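Local coordinates for protein acetyltransferase (Escherichia coli, PDB 7BYY) that acetylates aminoacyl-tRNAs as a GNAT-family toxin, probably moving the acetyl group from acetyl-CoA to the amino group of glycyl-tRNA, at residues D117-C120 / D121-E124; I147-Y150 / A151-F155; F171-I174 / Q175-L178. The protein carries 1 engineered substitution. All coordinates share one frame; numbering follows the deposited sequence.

Contact 1: residues D117-C120 / D121-E124; sequences DLLC and DFFE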
loop_
_atom_site.group_PDB
_atom_site.type_symbol
_atom_site.label_atom_id
_atom_site.label_comp_id
_atom_site.label_asym_id
_atom_site.label_seq_id
_atom_site.Cartn_x
_atom_site.Cartn_y
_atom_site.Cartn_z
ATOM N N ASP A 117 4.353 15.686 -15.999
ATOM C CA ASP A 117 4.596 16.346 -14.721
ATOM C C ASP A 117 3.775 15.708 -13.608
ATOM O O ASP A 117 4.251 15.565 -12.475
ATOM C CB ASP A 117 4.279 17.836 -14.836
ATOM C CG ASP A 117 5.265 18.573 -15.713
ATOM O OD1 ASP A 117 6.293 17.972 -16.094
ATOM O OD2 ASP A 117 5.012 19.755 -16.025
ATOM N N LEU A 118 2.539 15.309 -13.916
ATOM C CA LEU A 118 1.724 14.606 -12.935
ATOM C C LEU A 118 2.250 13.204 -12.668
ATOM O O LEU A 118 2.146 12.711 -11.539
ATOM C CB LEU A 118 0.273 14.540 -13.404
ATOM C CG LEU A 118 -0.691 15.346 -12.539
ATOM C CD1 LEU A 118 -2.075 15.338 -13.138
ATOM C CD2 LEU A 118 -0.707 14.834 -11.104
ATOM N N LEU A 119 2.806 12.546 -13.687
ATOM C CA LEU A 119 3.323 11.199 -13.484
ATOM C C LEU A 119 4.581 11.210 -12.624
ATOM O O LEU A 119 4.773 10.322 -11.788
ATOM C CB LEU A 119 3.600 10.531 -14.828
ATOM C CG LEU A 119 3.742 9.012 -14.741
ATOM C CD1 LEU A 119 2.392 8.359 -14.480
ATOM C CD2 LEU A 119 4.372 8.459 -16.000
ATOM N N CYS A 120 5.448 12.205 -12.813
ATOM C CA CYS A 120 6.642 12.283 -11.980
ATOM C C CYS A 120 6.300 12.703 -10.556
ATOM O O CYS A 120 6.969 12.274 -9.609
ATOM C CB CYS A 120 7.663 13.237 -12.599
ATOM S SG CYS A 120 8.939 12.398 -13.583
ATOM N N ASP A 121 5.262 13.526 -10.379
ATOM C CA ASP A 121 4.794 13.812 -9.027
ATOM C C ASP A 121 4.130 12.590 -8.407
ATOM O O ASP A 121 4.194 12.400 -7.187
ATOM C CB ASP A 121 3.831 15.000 -9.035
ATOM C CG ASP A 121 4.543 16.326 -9.236
ATOM O OD1 ASP A 121 3.996 17.196 -9.949
ATOM O OD2 ASP A 121 5.654 16.495 -8.688
ATOM N N PHE A 122 3.500 11.750 -9.230
ATOM C CA PHE A 122 2.948 10.498 -8.730
ATOM C C PHE A 122 4.054 9.499 -8.413
ATOM O O PHE A 122 3.960 8.748 -7.436
ATOM C CB PHE A 122 1.969 9.921 -9.751
ATOM C CG PHE A 122 1.566 8.504 -9.475
ATOM C CD1 PHE A 122 0.698 8.207 -8.435
ATOM C CD2 PHE A 122 2.049 7.467 -10.258
ATOM C CE1 PHE A 122 0.324 6.901 -8.180
ATOM C CE2 PHE A 122 1.680 6.162 -10.008
ATOM C CZ PHE A 122 0.814 5.879 -8.969
ATOM N N PHE A 123 5.111 9.478 -9.229
ATOM C CA PHE A 123 6.247 8.606 -8.948
ATOM C C PHE A 123 6.912 8.978 -7.628
ATOM O O PHE A 123 7.330 8.100 -6.865
ATOM C CB PHE A 123 7.261 8.673 -10.092
ATOM C CG PHE A 123 6.862 7.882 -11.305
ATOM C CD1 PHE A 123 5.720 7.094 -11.294
ATOM C CD2 PHE A 123 7.627 7.926 -12.459
ATOM C CE1 PHE A 123 5.352 6.364 -12.412
ATOM C CE2 PHE A 123 7.263 7.198 -13.580
ATOM C CZ PHE A 123 6.125 6.417 -13.556
ATOM N N GLU A 124 7.019 10.277 -7.344
ATOM C CA GLU A 124 7.589 10.701 -6.071
ATOM C C GLU A 124 6.723 10.257 -4.901
ATOM O O GLU A 124 7.245 9.931 -3.829
ATOM C CB GLU A 124 7.769 12.218 -6.052
ATOM C CG GLU A 124 8.740 12.700 -4.993
ATOM C CD GLU A 124 10.184 12.451 -5.382
ATOM O OE1 GLU A 124 10.579 12.877 -6.491
ATOM O OE2 GLU A 124 10.923 11.833 -4.582
#
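Leu119 lies over one face of the Phe123 ring, one helical turn further on. Its CG sits 4.0 Å from the ring centroid and 24° off the normal, a CH-pi contact displaced toward the rim. The CD2 methyl meets Phe123 CZ at 3.6 Å. Leu119 CG is anti to the backbone N (chi1 -163°), which turns the branched end toward the following turn. The other methyl, CD1, lies 4.1 Å from Phe123 CE1. It is only loosely placed against Phe122, at 4.3 Å from CD2 of that ring.

The backbone sets this spacing. Phe123 N donates to Leu119 O at 2.7 Å, and this oxygen also lies over a face of the Phe123 ring. Phe122 N donates to Leu118 O at 2.8 Å. Asp121 N to Asp117 O and Glu124 N to Cys120 O complete four successive alpha-helical bonds.

The helix is 114-132, the crossover of the beta-alpha-beta unit between strands 94-105 and 137-142 of the GNAT fold. Leu118, Leu119 and Phe122 face the sheet and touch Leu103, Leu100 and Val98 of strand 94-105. Phe73 meets the Phe122 ring with its plane steeply inclined. Phe123 packs against Leu181 of the C-terminal helix. On the more polar side, Glu124 OE1 is hydrogen-bonded to His185, which lies in the terminal histidine run, apparently a purification tag.

Contact 2: residues I147-Y150 / A151-F155; sequences INFY and ARLGF
Tyr150 O accepts two backbone N-H groups that come from opposite faces of its carbonyl plane. Phe155 N is 3.0 Å from Tyr150 O. Leu153 N is 3.1 Å from Tyr150 O, high above that plane.

The chain reverses through a type I turn from Ala151 to Gly154. Gly154 has a phi of 118°, where a CB would clash with Leu153 O.

The edge of the Tyr150 ring points at the face of the Phe155 ring, with planes at 79° and centroids 5.7 Å apart. Leu153 CD1 lies over one face of the Phe149 ring, 3.7 Å from its centroid. Phe149 CG is anti to the backbone N (chi1 171°), which sets the ring beneath that methyl. The Arg152 guanidinium lays a face over Asn148 O and Phe149 CA.

Tyr150 and Phe155 both rest on Leu140 of strand 137-142.

The 6-to-1 bond from Phe155 N to Tyr150 O, the weak 5-to-2 bond from Gly154 N to Ala151 O (3.5 Å) and the positive-phi glycine make a Schellman motif, with its usual apolar contact between Tyr150 and Phe155. It ends the short helix, as in the Tyr-x-x-x-Gly-Phe sequence familiar from GNAT enzymes.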
loop_
_atom_site.group_PDB
_atom_site.type_symbol
_atom_site.label_atom_id
_atom_site.label_comp_id
_atom_site.label_asym_id
_atom_site.label_seq_id
_atom_site.Cartn_x
_atom_site.Cartn_y
_atom_site.Cartn_z
ATOM N N ILE A 147 -2.075 4.454 -24.333
ATOM C CA ILE A 147 -1.099 3.369 -24.237
ATOM C C ILE A 147 0.295 3.872 -24.580
ATOM O O ILE A 147 1.277 3.536 -23.908
ATOM C CB ILE A 147 -1.508 2.195 -25.144
ATOM C CG1 ILE A 147 -2.931 1.738 -24.830
ATOM C CG2 ILE A 147 -0.537 1.039 -24.988
ATOM C CD1 ILE A 147 -3.421 0.637 -25.745
ATOM N N ASN A 148 0.407 4.685 -25.632
ATOM C CA ASN A 148 1.718 5.177 -26.042
ATOM C C ASN A 148 2.331 6.088 -24.988
ATOM O O ASN A 148 3.557 6.137 -24.852
ATOM C CB ASN A 148 1.611 5.903 -27.383
ATOM C CG ASN A 148 1.935 5.000 -28.555
ATOM O OD1 ASN A 148 1.056 4.640 -29.339
ATOM N ND2 ASN A 148 3.205 4.621 -28.677
ATOM N N PHE A 149 1.501 6.807 -24.231
ATOM C CA PHE A 149 2.020 7.692 -23.194
ATOM C C PHE A 149 2.728 6.900 -22.098
ATOM O O PHE A 149 3.911 7.126 -21.816
ATOM C CB PHE A 149 0.885 8.537 -22.610
ATOM C CG PHE A 149 1.277 9.320 -21.391
ATOM C CD1 PHE A 149 2.101 10.428 -21.499
ATOM C CD2 PHE A 149 0.822 8.948 -20.136
ATOM C CE1 PHE A 149 2.464 11.151 -20.377
ATOM C CE2 PHE A 149 1.184 9.666 -19.010
ATOM C CZ PHE A 149 2.005 10.770 -19.132
ATOM N N TYR A 150 2.014 5.962 -21.466
ATOM C CA TYR A 150 2.620 5.179 -20.392
ATOM C C TYR A 150 3.756 4.309 -20.918
ATOM O O TYR A 150 4.762 4.108 -20.228
ATOM C CB TYR A 150 1.558 4.325 -19.695
ATOM C CG TYR A 150 0.441 5.122 -19.046
ATOM C CD1 TYR A 150 0.672 5.890 -17.906
ATOM C CD2 TYR A 150 -0.844 5.105 -19.573
ATOM C CE1 TYR A 150 -0.351 6.618 -17.313
ATOM C CE2 TYR A 150 -1.871 5.828 -18.990
ATOM C CZ TYR A 150 -1.623 6.583 -17.862
ATOM O OH TYR A 150 -2.653 7.299 -17.289
ATOM N N ALA A 151 3.618 3.790 -22.143
ATOM C CA ALA A 151 4.705 3.023 -22.741
ATOM C C ALA A 151 5.932 3.890 -22.970
ATOM O O ALA A 151 7.066 3.410 -22.843
ATOM C CB ALA A 151 4.252 2.395 -24.060
ATOM N N ARG A 152 5.730 5.168 -23.290
ATOM C CA ARG A 152 6.848 6.071 -23.519
ATOM C C ARG A 152 7.583 6.442 -22.240
ATOM O O ARG A 152 8.643 7.071 -22.320
ATOM C CB ARG A 152 6.372 7.340 -24.229
ATOM C CG ARG A 152 6.433 7.239 -25.743
ATOM C CD ARG A 152 6.285 8.594 -26.409
ATOM N NE ARG A 152 4.886 8.970 -26.579
ATOM C CZ ARG A 152 4.236 9.804 -25.774
ATOM N NH1 ARG A 152 4.864 10.350 -24.741
ATOM N NH2 ARG A 152 2.961 10.092 -26.005
ATOM N N LEU A 153 7.063 6.070 -21.073
ATOM C CA LEU A 153 7.689 6.418 -19.806
ATOM C C LEU A 153 7.963 5.184 -18.951
ATOM O O LEU A 153 8.040 5.277 -17.724
ATOM C CB LEU A 153 6.837 7.431 -19.044
ATOM C CG LEU A 153 6.426 8.648 -19.877
ATOM C CD1 LEU A 153 5.156 9.264 -19.343
ATOM C CD2 LEU A 153 7.542 9.680 -19.921
ATOM N N GLY A 154 8.108 4.016 -19.585
ATOM C CA GLY A 154 8.627 2.824 -18.936
ATOM C C GLY A 154 7.656 1.659 -18.895
ATOM O O GLY A 154 8.089 0.502 -18.842
ATOM N N PHE A 155 6.354 1.939 -18.904
ATOM C CA PHE A 155 5.367 0.880 -18.725
ATOM C C PHE A 155 5.414 -0.111 -19.882
ATOM O O PHE A 155 5.481 0.279 -21.051
ATOM C CB PHE A 155 3.968 1.478 -18.593
ATOM C CG PHE A 155 3.702 2.116 -17.259
ATOM C CD1 PHE A 155 4.032 3.442 -17.034
ATOM C CD2 PHE A 155 3.118 1.394 -16.233
ATOM C CE1 PHE A 155 3.783 4.036 -15.810
ATOM C CE2 PHE A 155 2.868 1.980 -15.004
ATOM C CZ PHE A 155 3.200 3.303 -14.793
#

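Contact 3: residues F171-I174 / Q175-L178; sequences FLAI and QHIL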
loop_
_atom_site.group_PDB
_atom_site.type_symbol
_atom_site.label_atom_id
_atom_site.label_comp_id
_atom_site.label_asym_id
_atom_site.label_seq_id
_atom_site.Cartn_x
_atom_site.Cartn_y
_atom_site.Cartn_z
ATOM N N PHE A 171 2.448 -2.409 -16.729
ATOM C CA PHE A 171 3.187 -2.553 -15.484
ATOM C C PHE A 171 4.524 -1.836 -15.585
ATOM O O PHE A 171 5.147 -1.792 -16.650
ATOM C CB PHE A 171 3.410 -4.033 -15.137
ATOM C CG PHE A 171 4.094 -4.254 -13.814
ATOM C CD1 PHE A 171 3.376 -4.201 -12.629
ATOM C CD2 PHE A 171 5.453 -4.522 -13.756
ATOM C CE1 PHE A 171 4.000 -4.409 -11.413
ATOM C CE2 PHE A 171 6.084 -4.730 -12.542
ATOM C CZ PHE A 171 5.357 -4.673 -11.369
ATOM N N LEU A 172 4.960 -1.275 -14.458
ATOM C CA LEU A 172 6.263 -0.619 -14.354
ATOM C C LEU A 172 6.861 -0.979 -13.001
ATOM O O LEU A 172 6.324 -0.584 -11.963
ATOM C CB LEU A 172 6.137 0.895 -14.513
ATOM C CG LEU A 172 7.438 1.696 -14.443
ATOM C CD1 LEU A 172 8.413 1.235 -15.519
ATOM C CD2 LEU A 172 7.151 3.182 -14.574
ATOM N N ALA A 173 7.968 -1.718 -13.013
ATOM C CA ALA A 173 8.576 -2.187 -11.777
ATOM C C ALA A 173 9.096 -1.014 -10.947
ATOM O O ALA A 173 9.389 0.069 -11.462
ATOM C CB ALA A 173 9.709 -3.168 -12.077
ATOM N N ILE A 174 9.215 -1.250 -9.638
ATOM C CA ILE A 174 9.615 -0.182 -8.725
ATOM C C ILE A 174 11.072 0.210 -8.944
ATOM O O ILE A 174 11.449 1.367 -8.721
ATOM C CB ILE A 174 9.353 -0.600 -7.265
ATOM C CG1 ILE A 174 9.695 0.542 -6.305
ATOM C CG2 ILE A 174 10.138 -1.859 -6.908
ATOM C CD1 ILE A 174 8.991 1.842 -6.627
ATOM N N GLN A 175 11.911 -0.730 -9.387
ATOM C CA GLN A 175 13.317 -0.417 -9.617
ATOM C C GLN A 175 13.475 0.683 -10.662
ATOM O O GLN A 175 14.326 1.569 -10.521
ATOM C CB GLN A 175 14.073 -1.677 -10.044
ATOM C CG GLN A 175 14.096 -2.785 -8.994
ATOM C CD GLN A 175 12.841 -3.647 -9.014
ATOM O OE1 GLN A 175 12.043 -3.581 -9.949
ATOM N NE2 GLN A 175 12.664 -4.461 -7.977
ATOM N N HIS A 176 12.648 0.655 -11.709
ATOM C CA HIS A 176 12.735 1.675 -12.747
ATOM C C HIS A 176 12.150 3.007 -12.292
ATOM O O HIS A 176 12.578 4.062 -12.770
ATOM C CB HIS A 176 12.034 1.185 -14.018
ATOM C CG HIS A 176 12.512 -0.154 -14.492
ATOM N ND1 HIS A 176 11.651 -1.161 -14.871
ATOM C CD2 HIS A 176 13.763 -0.652 -14.644
ATOM C CE1 HIS A 176 12.350 -2.222 -15.236
ATOM N NE2 HIS A 176 13.633 -1.939 -15.107
ATOM N N ILE A 177 11.179 2.985 -11.378
ATOM C CA ILE A 177 10.623 4.236 -10.872
ATOM C C ILE A 177 11.639 4.955 -9.995
ATOM O O ILE A 177 11.813 6.176 -10.095
ATOM C CB ILE A 177 9.308 3.972 -10.118
ATOM C CG1 ILE A 177 8.289 3.311 -11.045
ATOM C CG2 ILE A 177 8.749 5.264 -9.550
ATOM C CD1 ILE A 177 6.932 3.127 -10.415
ATOM N N LEU A 178 12.328 4.211 -9.124
ATOM C CA LEU A 178 13.353 4.815 -8.281
ATOM C C LEU A 178 14.502 5.368 -9.116
ATOM O O LEU A 178 14.961 6.492 -8.884
ATOM C CB LEU A 178 13.871 3.793 -7.269
ATOM C CG LEU A 178 12.851 3.221 -6.284
ATOM C CD1 LEU A 178 13.514 2.243 -5.326
ATOM C CD2 LEU A 178 12.151 4.339 -5.522
#
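Leu172 forks over the first turn of the helix that follows it. Its CD2 methyl meets Ile177 CG1 at 3.7 Å. Its CD1 methyl reaches instead to His176 CB, at 3.9 Å, and lies at the edge of the imidazole ring. The fork therefore spans two successive helical residues. Leu172 CG is anti to the backbone N (chi1 -179°), which carries both methyls forward along the chain to the helix.

Ile174 fills a second hollow, further along the helix. Its CD1 methyl rests against Ile177 CB and Leu178 CG, 4.1 Å from each. The side chains of Ile174 and Ile177 run nearly perpendicular, and the CD1 methyl of Ile174 abuts the CB branch point of Ile177. This fit is looser than that of Leu172.

Gln175 folds back toward the strand. A bend at chi2 (83°) brings its OE1 to Ala173 CB, at 3.2 Å. Gln175 NE2 then lies by Ile174 CG2, so the amide lies against these two residues.

Ala173 holds the N-cap position. Its carbonyl O accepts weak bonds from His176 N and from Ile177 N. The bond from Leu178 N to Ile174 O is sounder, 3.0 Å long and nearly straight at 169°.

From helix 114-132, His130 lies against Ile174 and Lys127 against Leu178. Backbone bonds tie Leu172 to Val138 and Phe171 to Val156, one neighbouring strand on each side. Strand 168-173 thus lies between 137-142 and 156-157, the exchange of late strands (order 5-7-6) found in the GNAT fold, and helix 174-187 follows it directly.

How the contacts relate
The three contacts follow in series along the chain, and none nests in or crosses another. Contact 1 spans successive turns within helix 114-132. Contact 2 closes the turn after the short helix 147-151. Contact 3 closes the step from strand 168-173 into helix 174-187. They meet around the side chain of Phe123, which touches Phe155 of contact 2 and both Leu172 and Ile177 of contact 3. Leu119 of contact 1 also packs on Leu153, and Phe155 lies against Leu172. Together they join the crossover helix, the turn before strand 156-157 and the C-terminal helix over one face of the sheet, at strand 168-173.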